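Local coordinates for protein myosin IE heavy chain (Dictyostelium discoideum, PDB 1LKX) that moves along actin as a single-headed myosin, using actin-activated ATP hydrolysis in this motor domain, and may shift membranes relative to actin filaments, at residues 78-83 and 581-586; 93-98 and 380-385; 203-208 and 217-222; 224-229 and 273-278; 485-490 and 501-506. All blocks are in the same frame, centred on the assembly; numbering follows the deposited sequence.

Interaction 1: 78-83 and 581-586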
# COMPACT_ATOMS: atom_id res chain seq x y z
N TYR A 78 -10.24 -16.82 -0.88
CA TYR A 78 -10.32 -17.53 0.38
C TYR A 78 -9.37 -18.69 0.52
O TYR A 78 -8.89 -18.97 1.62
CB TYR A 78 -11.74 -18.02 0.60
CG TYR A 78 -12.74 -16.92 0.84
CD1 TYR A 78 -12.33 -15.63 1.13
CD2 TYR A 78 -14.10 -17.18 0.77
CE1 TYR A 78 -13.27 -14.62 1.36
CE2 TYR A 78 -15.05 -16.18 1.00
CZ TYR A 78 -14.63 -14.90 1.29
OH TYR A 78 -15.56 -13.92 1.50
N ALA A 79 -9.11 -19.38 -0.58
CA ALA A 79 -8.21 -20.52 -0.55
C ALA A 79 -6.83 -20.08 -0.08
O ALA A 79 -6.11 -20.83 0.57
CB ALA A 79 -8.12 -21.13 -1.94
N LEU A 80 -6.47 -18.85 -0.42
CA LEU A 80 -5.18 -18.32 -0.04
C LEU A 80 -5.19 -18.06 1.46
O LEU A 80 -4.29 -18.47 2.18
CB LEU A 80 -4.90 -17.03 -0.81
CG LEU A 80 -3.43 -16.63 -1.00
CD1 LEU A 80 -2.88 -15.93 0.24
CD2 LEU A 80 -2.63 -17.89 -1.33
N ALA A 81 -6.24 -17.38 1.92
CA ALA A 81 -6.37 -17.08 3.34
C ALA A 81 -6.39 -18.38 4.12
O ALA A 81 -5.68 -18.52 5.12
CB ALA A 81 -7.65 -16.30 3.60
N ASN A 82 -7.20 -19.34 3.67
CA ASN A 82 -7.30 -20.62 4.34
C ASN A 82 -5.92 -21.28 4.45
O ASN A 82 -5.58 -21.82 5.51
CB ASN A 82 -8.27 -21.54 3.60
CG ASN A 82 -8.46 -22.89 4.30
OD1 ASN A 82 -7.75 -23.87 4.01
ND2 ASN A 82 -9.40 -22.94 5.23
N ASP A 83 -5.13 -21.25 3.39
CA ASP A 83 -3.81 -21.86 3.46
C ASP A 83 -2.96 -21.11 4.48
O ASP A 83 -2.31 -21.73 5.32
CB ASP A 83 -3.11 -21.82 2.11
CG ASP A 83 -1.71 -22.45 2.16
OD1 ASP A 83 -0.96 -22.33 1.16
OD2 ASP A 83 -1.36 -23.06 3.19
N SER A 581 6.23 -16.96 6.13
CA SER A 581 5.95 -17.86 5.02
C SER A 581 5.09 -17.04 4.07
O SER A 581 4.01 -16.60 4.43
CB SER A 581 5.18 -19.10 5.47
OG SER A 581 5.99 -19.96 6.25
N PRO A 582 5.57 -16.83 2.83
CA PRO A 582 4.89 -16.07 1.78
C PRO A 582 3.64 -16.71 1.19
O PRO A 582 3.51 -17.94 1.11
CB PRO A 582 5.97 -15.92 0.71
CG PRO A 582 7.24 -16.05 1.47
CD PRO A 582 6.93 -17.17 2.41
N HIS A 583 2.73 -15.85 0.76
CA HIS A 583 1.47 -16.21 0.13
C HIS A 583 1.29 -15.05 -0.82
O HIS A 583 1.30 -13.90 -0.39
CB HIS A 583 0.35 -16.24 1.16
CG HIS A 583 0.48 -17.36 2.14
ND1 HIS A 583 0.14 -18.66 1.84
CD2 HIS A 583 0.96 -17.38 3.40
CE1 HIS A 583 0.40 -19.44 2.87
NE2 HIS A 583 0.90 -18.69 3.84
N TYR A 584 1.15 -15.34 -2.11
CA TYR A 584 1.05 -14.25 -3.06
C TYR A 584 -0.27 -14.10 -3.78
O TYR A 584 -0.90 -15.08 -4.17
CB TYR A 584 2.17 -14.37 -4.10
CG TYR A 584 3.41 -15.07 -3.60
CD1 TYR A 584 3.48 -16.47 -3.56
CD2 TYR A 584 4.52 -14.34 -3.18
CE1 TYR A 584 4.62 -17.12 -3.11
CE2 TYR A 584 5.67 -14.98 -2.72
CZ TYR A 584 5.71 -16.37 -2.69
OH TYR A 584 6.86 -17.02 -2.24
N VAL A 585 -0.67 -12.84 -3.93
CA VAL A 585 -1.88 -12.48 -4.64
C VAL A 585 -1.39 -11.44 -5.61
O VAL A 585 -0.64 -10.57 -5.22
CB VAL A 585 -2.95 -11.83 -3.72
CG1 VAL A 585 -4.11 -11.31 -4.53
CG2 VAL A 585 -3.45 -12.83 -2.71
N ARG A 586 -1.77 -11.54 -6.87
CA ARG A 586 -1.34 -10.55 -7.84
C ARG A 586 -2.56 -10.04 -8.60
O ARG A 586 -3.16 -10.77 -9.39
CB ARG A 586 -0.32 -11.15 -8.81
CG ARG A 586 0.69 -12.02 -8.10
CD ARG A 586 2.04 -11.94 -8.76
NE ARG A 586 2.63 -10.62 -8.58
CZ ARG A 586 3.86 -10.30 -8.95
NH1 ARG A 586 4.31 -9.06 -8.74
NH2 ARG A 586 4.63 -11.21 -9.53
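Helix 77-91 lies against strand 581-588 of the central sheet of the motor domain, with segments 78-83 and 581-586 running almost antiparallel and their axes 9.3 Å apart at closest approach. Leu-80 carries the apolar part. Its CG is anti to the backbone N (chi1 -156°), which extends the branch to the strand: CD1 of Leu-80 meets CB of His-583 at 3.4 Å, and the Leu-80 and Val-585 side chains cross obliquely, CG to CG2 at 4.2 Å. Val-97 of the adjacent strand continues this apolar surface. The polar part is the approach of Asp-83 to an imidazole. OD1 of Asp-83 arrives at the ring edge, near the plane, 3.6 Å from CE1 of His-583, with carboxylate and ring turned 86° to each other. The segments share no hydrogen bond; NE2 of His-583 instead bonds to OE1 of Gln-95, which restricts the rotation of the ring. Asp-83 would thus probably polarise the imidazole and could raise its tendency to take up a proton.

Interaction 2: 93-98 and 380-385. Unlike the reference sequence in segment 380-385: Pro-380 (reference Thr).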
# COMPACT_ATOMS: atom_id res chain seq x y z
N GLU A 93 4.24 -20.65 12.76
CA GLU A 93 5.15 -19.60 12.30
C GLU A 93 4.34 -18.44 11.72
O GLU A 93 3.16 -18.59 11.41
CB GLU A 93 6.08 -20.15 11.22
CG GLU A 93 6.69 -21.50 11.51
CD GLU A 93 7.61 -21.96 10.39
OE1 GLU A 93 7.18 -22.00 9.21
OE2 GLU A 93 8.78 -22.29 10.69
N ASN A 94 4.99 -17.30 11.55
CA ASN A 94 4.32 -16.13 10.98
C ASN A 94 4.10 -16.23 9.48
O ASN A 94 4.96 -16.72 8.74
CB ASN A 94 5.14 -14.88 11.25
CG ASN A 94 5.18 -14.53 12.71
OD1 ASN A 94 5.83 -13.57 13.09
ND2 ASN A 94 4.47 -15.30 13.53
N GLN A 95 2.95 -15.75 9.02
CA GLN A 95 2.61 -15.76 7.61
C GLN A 95 2.45 -14.32 7.17
O GLN A 95 2.23 -13.43 8.00
CB GLN A 95 1.28 -16.48 7.39
CG GLN A 95 1.14 -17.81 8.09
CD GLN A 95 2.17 -18.82 7.62
OE1 GLN A 95 2.15 -19.26 6.47
NE2 GLN A 95 3.08 -19.18 8.51
N CYS A 96 2.56 -14.07 5.87
CA CYS A 96 2.39 -12.73 5.34
C CYS A 96 1.90 -12.83 3.92
O CYS A 96 2.41 -13.61 3.12
CB CYS A 96 3.68 -11.94 5.37
SG CYS A 96 4.89 -12.57 4.23
N VAL A 97 0.88 -12.04 3.61
CA VAL A 97 0.30 -12.03 2.29
C VAL A 97 0.75 -10.77 1.56
O VAL A 97 0.46 -9.66 2.01
CB VAL A 97 -1.21 -12.02 2.38
CG1 VAL A 97 -1.81 -12.16 0.98
CG2 VAL A 97 -1.67 -13.13 3.31
N ILE A 98 1.46 -10.93 0.44
CA ILE A 98 1.89 -9.77 -0.33
C ILE A 98 1.04 -9.65 -1.58
O ILE A 98 1.04 -10.52 -2.44
CB ILE A 98 3.40 -9.83 -0.70
CG1 ILE A 98 3.72 -11.12 -1.44
CG2 ILE A 98 4.25 -9.70 0.56
CD1 ILE A 98 5.19 -11.19 -1.93
N PRO A 380 1.61 -16.24 17.29
CA PRO A 380 1.91 -16.18 15.86
C PRO A 380 1.14 -15.05 15.21
O PRO A 380 0.08 -14.67 15.69
CB PRO A 380 1.48 -17.54 15.35
CG PRO A 380 0.30 -17.83 16.20
CD PRO A 380 0.76 -17.41 17.59
N VAL A 381 1.67 -14.52 14.12
CA VAL A 381 1.07 -13.41 13.40
C VAL A 381 0.87 -13.65 11.91
O VAL A 381 1.62 -14.40 11.28
CB VAL A 381 1.95 -12.17 13.55
CG1 VAL A 381 1.40 -11.03 12.72
CG2 VAL A 381 2.02 -11.78 14.99
N ILE A 382 -0.14 -13.02 11.34
CA ILE A 382 -0.37 -13.13 9.91
C ILE A 382 -0.41 -11.71 9.37
O ILE A 382 -1.37 -10.99 9.60
CB ILE A 382 -1.68 -13.83 9.58
CG1 ILE A 382 -1.56 -15.33 9.81
CG2 ILE A 382 -2.04 -13.58 8.14
CD1 ILE A 382 -2.75 -16.11 9.31
N GLY A 383 0.64 -11.31 8.67
CA GLY A 383 0.67 -9.97 8.12
C GLY A 383 0.01 -9.90 6.76
O GLY A 383 -0.03 -10.88 6.02
N ILE A 384 -0.53 -8.73 6.44
CA ILE A 384 -1.18 -8.51 5.17
C ILE A 384 -0.66 -7.18 4.66
O ILE A 384 -0.77 -6.17 5.34
CB ILE A 384 -2.69 -8.42 5.34
CG1 ILE A 384 -3.23 -9.67 6.03
CG2 ILE A 384 -3.35 -8.28 3.98
CD1 ILE A 384 -4.73 -9.63 6.28
N LEU A 385 -0.08 -7.17 3.47
CA LEU A 385 0.47 -5.95 2.92
C LEU A 385 -0.44 -5.29 1.91
O LEU A 385 -0.91 -5.93 0.99
CB LEU A 385 1.82 -6.23 2.25
CG LEU A 385 2.46 -4.97 1.69
CD1 LEU A 385 3.05 -4.18 2.80
CD2 LEU A 385 3.54 -5.34 0.70
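Strands 95-100 and 381-386 run parallel, 4.4 Å apart at the axes of their short segments, and four backbone bonds zip them together. Gln-95 and Val-97 provide both donors and acceptors from one side. The N of Gln-95 donates to Val-381 O at 2.9 Å, nearly along the C=O axis, and Gln-95 O accepts from Gly-383 N at 2.7 Å. Two residues on, Val-97 N donates to Gly-383 O at 2.8 Å, and Val-97 O accepts from Leu-385 N at 2.9 Å, the straightest of the four (169°). Gly-383 therefore has N and O both engaged. The bent side chain of Gln-95 folds back so that NE2 donates to Glu-93 O at 3.0 Å, from above that carbonyl plane, leaving OE1 for His-583; CB of Gln-95 rests 3.9 Å from CG1 of Ile-382. Gln-95, Val-97, Ile-382 and Ile-384 share one face of the sheet, covered by helices 77-91 and 107-121, whereas Cys-96 and Leu-385 project from the other and touch Tyr-163. In the central seven-stranded sheet the pair lies between strands 581-588 and 161-168; strand 95-100 leads into the ATP-binding loop from Gly-101.

Interaction 3: 203-208 and 217-222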
# COMPACT_ATOMS: atom_id res chain seq x y z
N TYR A 203 -14.94 15.82 2.69
CA TYR A 203 -16.24 15.92 2.04
C TYR A 203 -17.35 15.28 2.85
O TYR A 203 -18.44 15.82 2.95
CB TYR A 203 -16.18 15.29 0.66
CG TYR A 203 -15.10 15.88 -0.19
CD1 TYR A 203 -13.79 15.42 -0.10
CD2 TYR A 203 -15.38 16.91 -1.07
CE1 TYR A 203 -12.78 15.99 -0.88
CE2 TYR A 203 -14.38 17.48 -1.85
CZ TYR A 203 -13.09 17.02 -1.75
OH TYR A 203 -12.12 17.57 -2.56
N GLN A 204 -17.05 14.13 3.43
CA GLN A 204 -18.04 13.41 4.21
C GLN A 204 -18.44 14.14 5.49
O GLN A 204 -19.60 14.10 5.90
CB GLN A 204 -17.49 12.02 4.52
CG GLN A 204 -16.92 11.35 3.29
CD GLN A 204 -16.50 9.92 3.53
OE1 GLN A 204 -15.96 9.59 4.58
NE2 GLN A 204 -16.73 9.07 2.54
N MET A 205 -17.48 14.81 6.12
CA MET A 205 -17.76 15.56 7.34
C MET A 205 -18.70 16.72 7.01
O MET A 205 -19.67 16.98 7.73
CB MET A 205 -16.47 16.12 7.93
CG MET A 205 -16.70 17.34 8.78
SD MET A 205 -15.17 18.18 9.15
CE MET A 205 -14.92 17.72 10.87
N LEU A 206 -18.39 17.41 5.92
CA LEU A 206 -19.18 18.54 5.49
C LEU A 206 -20.64 18.17 5.19
O LEU A 206 -21.51 19.04 5.19
CB LEU A 206 -18.53 19.19 4.27
CG LEU A 206 -17.77 20.49 4.53
CD1 LEU A 206 -17.03 20.42 5.85
CD2 LEU A 206 -16.80 20.74 3.39
N LYS A 207 -20.90 16.89 4.94
CA LYS A 207 -22.25 16.44 4.64
C LYS A 207 -22.74 15.45 5.68
O LYS A 207 -23.77 14.81 5.50
CB LYS A 207 -22.30 15.79 3.27
CG LYS A 207 -21.72 16.65 2.17
CD LYS A 207 -21.68 15.90 0.84
CE LYS A 207 -20.79 16.62 -0.19
NZ LYS A 207 -20.67 15.90 -1.51
N GLY A 208 -22.01 15.33 6.78
CA GLY A 208 -22.41 14.39 7.80
C GLY A 208 -22.71 15.00 9.15
O GLY A 208 -23.62 14.56 9.84
N LEU A 217 -18.20 25.00 14.54
CA LEU A 217 -16.90 24.90 13.89
C LEU A 217 -16.66 26.05 12.93
O LEU A 217 -15.55 26.24 12.46
CB LEU A 217 -16.80 23.58 13.12
CG LEU A 217 -16.66 22.31 13.97
CD1 LEU A 217 -16.89 21.10 13.09
CD2 LEU A 217 -15.29 22.27 14.62
N GLY A 218 -17.71 26.81 12.63
CA GLY A 218 -17.56 27.92 11.72
C GLY A 218 -17.59 27.44 10.29
O GLY A 218 -17.17 28.14 9.36
N LEU A 219 -18.11 26.22 10.10
CA LEU A 219 -18.19 25.61 8.78
C LEU A 219 -19.57 25.72 8.17
O LEU A 219 -20.56 25.90 8.87
CB LEU A 219 -17.80 24.13 8.84
CG LEU A 219 -16.34 23.82 9.18
CD1 LEU A 219 -16.13 22.33 9.21
CD2 LEU A 219 -15.41 24.46 8.17
N THR A 220 -19.61 25.63 6.85
CA THR A 220 -20.84 25.68 6.08
C THR A 220 -20.85 24.42 5.25
O THR A 220 -19.86 24.10 4.59
CB THR A 220 -20.88 26.89 5.14
OG1 THR A 220 -21.80 26.64 4.07
CG2 THR A 220 -19.50 27.17 4.58
N PRO A 221 -21.98 23.68 5.26
CA PRO A 221 -22.14 22.43 4.50
C PRO A 221 -22.04 22.67 3.01
O PRO A 221 -23.06 22.76 2.33
CB PRO A 221 -23.52 21.95 4.92
CG PRO A 221 -24.25 23.23 5.07
CD PRO A 221 -23.26 24.08 5.85
N ASN A 222 -20.83 22.74 2.50
CA ASN A 222 -20.64 23.01 1.09
C ASN A 222 -19.15 23.07 0.76
O ASN A 222 -18.48 24.05 1.06
CB ASN A 222 -21.32 24.35 0.76
CG ASN A 222 -21.48 24.58 -0.73
OD1 ASN A 222 -20.51 24.91 -1.42
ND2 ASN A 222 -22.69 24.39 -1.23
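Leu-219 holds CG anti to its carbonyl carbon (chi1 -67°) and extends CD1 toward helix 200-206, where Met-205, drawn out through an anti chi1 of 155° and a nearly straight chi2, brings its sulfur alongside. Leu-206, with chi1 at -103°, turns its branched end to the same place. CD1 of Leu-206 and CD1 of Leu-219 meet tip to tip at 4.0 Å, the two side chains crossing at about a right angle, and SD of Met-205 lies 4.3 Å from that same Leu-219 CD1. CG of Leu-206 sits 4.2 Å from Thr-220 O, and Pro-221 comes up to the backbone of Leu-206, the Pro-221 CA making a CA-H...O contact of 3.5 Å with Leu-206 O. Two features shape the chain here. Gly-218 ends helix 211-217 in a Schellman motif with positive phi, and Pro-221 is the centre of an inverse gamma turn. Backbone polar groups of the loop 218-222 find partners beyond it, since Gly-218 O accepts from His-275 NE2 and Thr-220 N bonds to Tyr-226 OH. Leu-274 and Leu-229 pack on Leu-206. The contact is plain packing far from the nucleotide, joining the end of one helix to the loop after the next; its chemistry is that of aliphatic groups and a thioether, so cohesion should rest mainly on burial of these apolar groups, with Pro-221 and Asn-222 on the more exposed side.

Interaction 4: 224-229 and 273-278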
# COMPACT_ATOMS: atom_id res chain seq x y z
N PRO A 224 -17.51 23.57 -2.01
CA PRO A 224 -17.09 24.71 -2.83
C PRO A 224 -16.71 25.94 -2.01
O PRO A 224 -15.92 26.79 -2.44
CB PRO A 224 -18.32 24.95 -3.71
CG PRO A 224 -18.87 23.58 -3.89
CD PRO A 224 -18.77 22.99 -2.50
N ALA A 225 -17.28 26.03 -0.81
CA ALA A 225 -17.02 27.14 0.09
C ALA A 225 -15.59 27.19 0.63
O ALA A 225 -15.19 28.14 1.30
CB ALA A 225 -18.01 27.11 1.25
N TYR A 226 -14.81 26.15 0.36
CA TYR A 226 -13.44 26.12 0.85
C TYR A 226 -12.40 26.05 -0.25
O TYR A 226 -12.52 25.27 -1.20
CB TYR A 226 -13.29 24.98 1.85
CG TYR A 226 -14.28 25.11 2.98
CD1 TYR A 226 -15.61 24.75 2.79
CD2 TYR A 226 -13.92 25.70 4.18
CE1 TYR A 226 -16.56 24.98 3.78
CE2 TYR A 226 -14.86 25.94 5.17
CZ TYR A 226 -16.18 25.58 4.96
OH TYR A 226 -17.13 25.86 5.92
N GLU A 227 -11.37 26.88 -0.11
CA GLU A 227 -10.28 26.97 -1.06
C GLU A 227 -9.65 25.63 -1.43
O GLU A 227 -9.73 25.19 -2.58
CB GLU A 227 -9.21 27.90 -0.50
CG GLU A 227 -8.00 28.06 -1.40
CD GLU A 227 -8.40 28.29 -2.85
OE1 GLU A 227 -9.38 29.04 -3.08
OE2 GLU A 227 -7.73 27.73 -3.75
N TYR A 228 -9.03 24.98 -0.46
CA TYR A 228 -8.40 23.70 -0.70
C TYR A 228 -9.29 22.75 -1.47
O TYR A 228 -8.85 22.12 -2.43
CB TYR A 228 -7.97 23.06 0.62
CG TYR A 228 -6.82 23.76 1.31
CD1 TYR A 228 -5.84 24.43 0.58
CD2 TYR A 228 -6.69 23.71 2.70
CE1 TYR A 228 -4.76 25.03 1.22
CE2 TYR A 228 -5.62 24.29 3.34
CZ TYR A 228 -4.65 24.95 2.60
OH TYR A 228 -3.58 25.54 3.24
N LEU A 229 -10.56 22.64 -1.08
CA LEU A 229 -11.47 21.73 -1.77
C LEU A 229 -11.92 22.24 -3.14
O LEU A 229 -12.13 21.46 -4.07
CB LEU A 229 -12.70 21.46 -0.91
CG LEU A 229 -12.44 20.86 0.47
CD1 LEU A 229 -13.75 20.45 1.10
CD2 LEU A 229 -11.52 19.66 0.34
N ILE A 273 -8.04 23.07 9.33
CA ILE A 273 -7.34 22.92 8.06
C ILE A 273 -8.15 23.55 6.96
O ILE A 273 -7.61 24.19 6.06
CB ILE A 273 -7.09 21.43 7.73
CG1 ILE A 273 -6.10 20.85 8.76
CG2 ILE A 273 -6.54 21.28 6.33
CD1 ILE A 273 -5.98 19.35 8.72
N LEU A 274 -9.47 23.38 7.04
CA LEU A 274 -10.35 23.97 6.04
C LEU A 274 -10.33 25.49 6.10
O LEU A 274 -10.33 26.15 5.07
CB LEU A 274 -11.78 23.47 6.24
CG LEU A 274 -12.06 22.04 5.81
CD1 LEU A 274 -13.56 21.79 5.85
CD2 LEU A 274 -11.54 21.84 4.41
N HIS A 275 -10.31 26.04 7.31
CA HIS A 275 -10.27 27.48 7.46
C HIS A 275 -8.90 28.00 7.03
O HIS A 275 -8.82 28.97 6.29
CB HIS A 275 -10.57 27.88 8.90
CG HIS A 275 -12.03 27.80 9.24
ND1 HIS A 275 -12.49 27.40 10.48
CD2 HIS A 275 -13.13 28.06 8.50
CE1 HIS A 275 -13.81 27.41 10.48
NE2 HIS A 275 -14.23 27.82 9.29
N ILE A 276 -7.84 27.34 7.46
CA ILE A 276 -6.49 27.76 7.09
C ILE A 276 -6.40 27.96 5.58
O ILE A 276 -5.76 28.88 5.09
CB ILE A 276 -5.44 26.71 7.51
CG1 ILE A 276 -5.37 26.61 9.03
CG2 ILE A 276 -4.08 27.08 6.95
CD1 ILE A 276 -4.41 25.54 9.55
N GLY A 277 -7.06 27.07 4.84
CA GLY A 277 -7.02 27.16 3.39
C GLY A 277 -7.65 28.40 2.80
O GLY A 277 -7.42 28.73 1.64
N ASN A 278 -8.45 29.10 3.60
CA ASN A 278 -9.11 30.29 3.11
C ASN A 278 -8.42 31.57 3.53
O ASN A 278 -8.92 32.67 3.29
CB ASN A 278 -10.57 30.29 3.56
CG ASN A 278 -11.38 29.22 2.87
OD1 ASN A 278 -12.59 29.13 3.04
ND2 ASN A 278 -10.71 28.40 2.08
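The buried side of the contact centres on the Tyr-228 ring, with Gly-277 CA over one face: CA of Gly-277 stands 3.4 Å from the centroid of the Tyr-228 ring, 21° off its normal, a CH-pi contact. The carbonyl of Ile-273 faces the ring edge, its O 3.4 Å from CE2 of Tyr-228, and the phenol hydroxyl passes beside Ile-276 to bond with Asp-350 of helix 342-372. Tyr-226 makes the second buried patch. Its ring crosses Leu-274 at about a right angle, CD2 of Tyr-226 being 3.7 Å from CB of Leu-274, while CD1 of Leu-274 covers one face toward the rim. Tyr-226 occupies the N-cap position of helix 227-231, so the start of this short helix is set against the final turn of helix 260-276, in a part of the motor domain that corresponds to the upper 50 kDa subdomain of myosins. An alanine in place of Tyr-228 would remove the ring over Gly-277 and the bond to Asp-350, and would probably loosen the packing between the two helix ends. Outward from the rings the contact thins: Ala-225 is exposed and contributes little, and Glu-227, although its CB lies against the backbone of Gly-277, bends at chi2 (45°) so that its carboxylate leads away from segment 273-278.

Interaction 5: 485-490 and 501-506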
# COMPACT_ATOMS: atom_id res chain seq x y z
N PRO A 485 21.03 2.82 -17.88
CA PRO A 485 19.69 2.73 -18.47
C PRO A 485 18.69 3.09 -17.38
O PRO A 485 19.08 3.42 -16.26
CB PRO A 485 19.57 1.27 -18.87
CG PRO A 485 20.99 0.81 -18.99
CD PRO A 485 21.66 1.49 -17.83
N HIS A 486 17.40 3.01 -17.67
CA HIS A 486 16.41 3.33 -16.65
C HIS A 486 16.32 4.83 -16.36
O HIS A 486 15.35 5.28 -15.75
CB HIS A 486 16.72 2.57 -15.36
CG HIS A 486 16.90 1.10 -15.57
ND1 HIS A 486 15.88 0.29 -16.02
CD2 HIS A 486 17.98 0.30 -15.41
CE1 HIS A 486 16.33 -0.95 -16.13
NE2 HIS A 486 17.60 -0.97 -15.76
N LEU A 487 17.33 5.59 -16.79
CA LEU A 487 17.33 7.04 -16.59
C LEU A 487 17.67 7.82 -17.85
O LEU A 487 18.73 7.65 -18.44
CB LEU A 487 18.30 7.44 -15.46
CG LEU A 487 18.45 8.94 -15.18
CD1 LEU A 487 17.11 9.65 -15.27
CD2 LEU A 487 19.03 9.14 -13.80
N GLN A 488 16.76 8.69 -18.26
CA GLN A 488 16.95 9.51 -19.45
C GLN A 488 16.65 10.97 -19.13
O GLN A 488 16.08 11.29 -18.08
CB GLN A 488 15.99 9.09 -20.56
CG GLN A 488 16.28 7.79 -21.22
CD GLN A 488 15.29 7.51 -22.33
OE1 GLN A 488 14.10 7.37 -22.07
NE2 GLN A 488 15.78 7.46 -23.57
N SER A 489 17.01 11.83 -20.07
CA SER A 489 16.75 13.26 -19.93
C SER A 489 16.96 13.89 -21.30
O SER A 489 17.67 13.35 -22.15
CB SER A 489 17.70 13.88 -18.92
OG SER A 489 18.97 14.09 -19.49
N TYR A 490 16.33 15.04 -21.49
CA TYR A 490 16.43 15.75 -22.76
C TYR A 490 17.88 16.00 -23.11
O TYR A 490 18.32 15.79 -24.24
CB TYR A 490 15.68 17.08 -22.67
CG TYR A 490 15.81 17.91 -23.92
CD1 TYR A 490 15.25 17.49 -25.12
CD2 TYR A 490 16.52 19.11 -23.90
CE1 TYR A 490 15.40 18.24 -26.28
CE2 TYR A 490 16.67 19.87 -25.05
CZ TYR A 490 16.11 19.43 -26.24
OH TYR A 490 16.29 20.17 -27.38
N THR A 501 12.62 20.43 -17.20
CA THR A 501 12.73 20.35 -15.76
C THR A 501 12.37 18.95 -15.29
O THR A 501 12.08 18.73 -14.12
CB THR A 501 11.78 21.33 -15.08
OG1 THR A 501 10.43 20.95 -15.38
CG2 THR A 501 12.03 22.73 -15.58
N CYS A 502 12.40 18.00 -16.22
CA CYS A 502 12.04 16.62 -15.89
C CYS A 502 13.15 15.62 -16.16
O CYS A 502 14.25 15.97 -16.58
CB CYS A 502 10.81 16.22 -16.71
SG CYS A 502 9.44 17.43 -16.72
N PHE A 503 12.86 14.35 -15.88
CA PHE A 503 13.77 13.25 -16.13
C PHE A 503 12.95 11.97 -16.21
O PHE A 503 12.02 11.77 -15.44
CB PHE A 503 14.87 13.17 -15.07
CG PHE A 503 14.44 12.58 -13.77
CD1 PHE A 503 14.02 13.40 -12.72
CD2 PHE A 503 14.50 11.21 -13.55
CE1 PHE A 503 13.67 12.86 -11.46
CE2 PHE A 503 14.15 10.66 -12.30
CZ PHE A 503 13.74 11.50 -11.26
N ARG A 504 13.28 11.14 -17.19
CA ARG A 504 12.59 9.88 -17.43
C ARG A 504 13.19 8.76 -16.61
O ARG A 504 14.40 8.62 -16.50
CB ARG A 504 12.67 9.55 -18.92
CG ARG A 504 12.30 8.14 -19.33
CD ARG A 504 10.84 7.99 -19.65
NE ARG A 504 10.34 8.98 -20.61
CZ ARG A 504 10.84 9.20 -21.83
NH1 ARG A 504 11.87 8.50 -22.27
NH2 ARG A 504 10.29 10.12 -22.62
N LEU A 505 12.33 7.94 -16.01
CA LEU A 505 12.80 6.82 -15.22
C LEU A 505 12.09 5.59 -15.78
O LEU A 505 10.86 5.55 -15.83
CB LEU A 505 12.45 7.04 -13.74
CG LEU A 505 13.00 6.08 -12.69
CD1 LEU A 505 14.44 5.79 -12.97
CD2 LEU A 505 12.86 6.69 -11.30
N LYS A 506 12.86 4.62 -16.24
CA LYS A 506 12.29 3.40 -16.82
C LYS A 506 11.99 2.36 -15.76
O LYS A 506 12.78 1.44 -15.55
CB LYS A 506 13.24 2.81 -17.86
CG LYS A 506 13.37 3.63 -19.13
CD LYS A 506 14.28 2.95 -20.12
CE LYS A 506 14.16 3.62 -21.47
NZ LYS A 506 12.80 3.45 -22.06
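A small antiparallel three-stranded sheet, in the region corresponding to the lower 50 kDa subdomain of myosins, has strand 487-488 as an outermost strand beside the central strand 502-507. Gln-488 and Arg-504 form its hydrogen-bonded pair: Gln-488 N donates to Arg-504 O at 2.9 Å, and Arg-504 N donates to Gln-488 O at the same 2.9 Å. Leu-487 and Leu-505 make the adjacent non-hydrogen-bonded pair, and past them Lys-506 N bonds to His-486 O at 2.6 Å. On the face with Leu-487 and Leu-505 the contact is apolar, CD1 of Leu-487 lying 3.5 Å from CD2 of Phe-503, with helix 470-480 packed beneath. Gln-488 and Arg-504 project together from the opposite face. CB of Gln-488 and CB of Arg-504 sit 3.7 Å apart and the chains run side by side; the arginine then bends at chi2 (90°) and chi3, so that OE1 of Gln-488 reaches the guanidinium edge and takes a weak, bent bond from NH1 (116° at the hydrogen), the amide and guanidinium planes 57° apart. An alanine in place of Arg-504 would remove the weak bond to Gln-488 and the methylenes beyond CB that lie along it, and would probably leave this polar face less ordered. Lys-506 lays its CB near CA of His-486 before its ammonium turns to Asp-511, and ND1 of His-486 gives a weak bond of 3.3 Å to Lys-506 O.

From the N terminus, helix 77-91 opens interaction 1 and the strand that follows opens interaction 2. Inside the loop of interaction 2, segments 203-208 and 217-222 close the short loop of interaction 3, then 224-229 and 273-278 that of interaction 4; these two are in series and in touch, and build one helical region of the motor domain. Strand 381-386 next closes interaction 2. Interaction 5 closes its own loop later, in the small separate sheet, and strand 581-588 finally closes interaction 1, which encloses all the others; none of them cross. Interactions 1 and 2 meet on the central sheet, their centres about 10 Å apart, whereas the centre of interaction 5 lies about 37 Å from either centre.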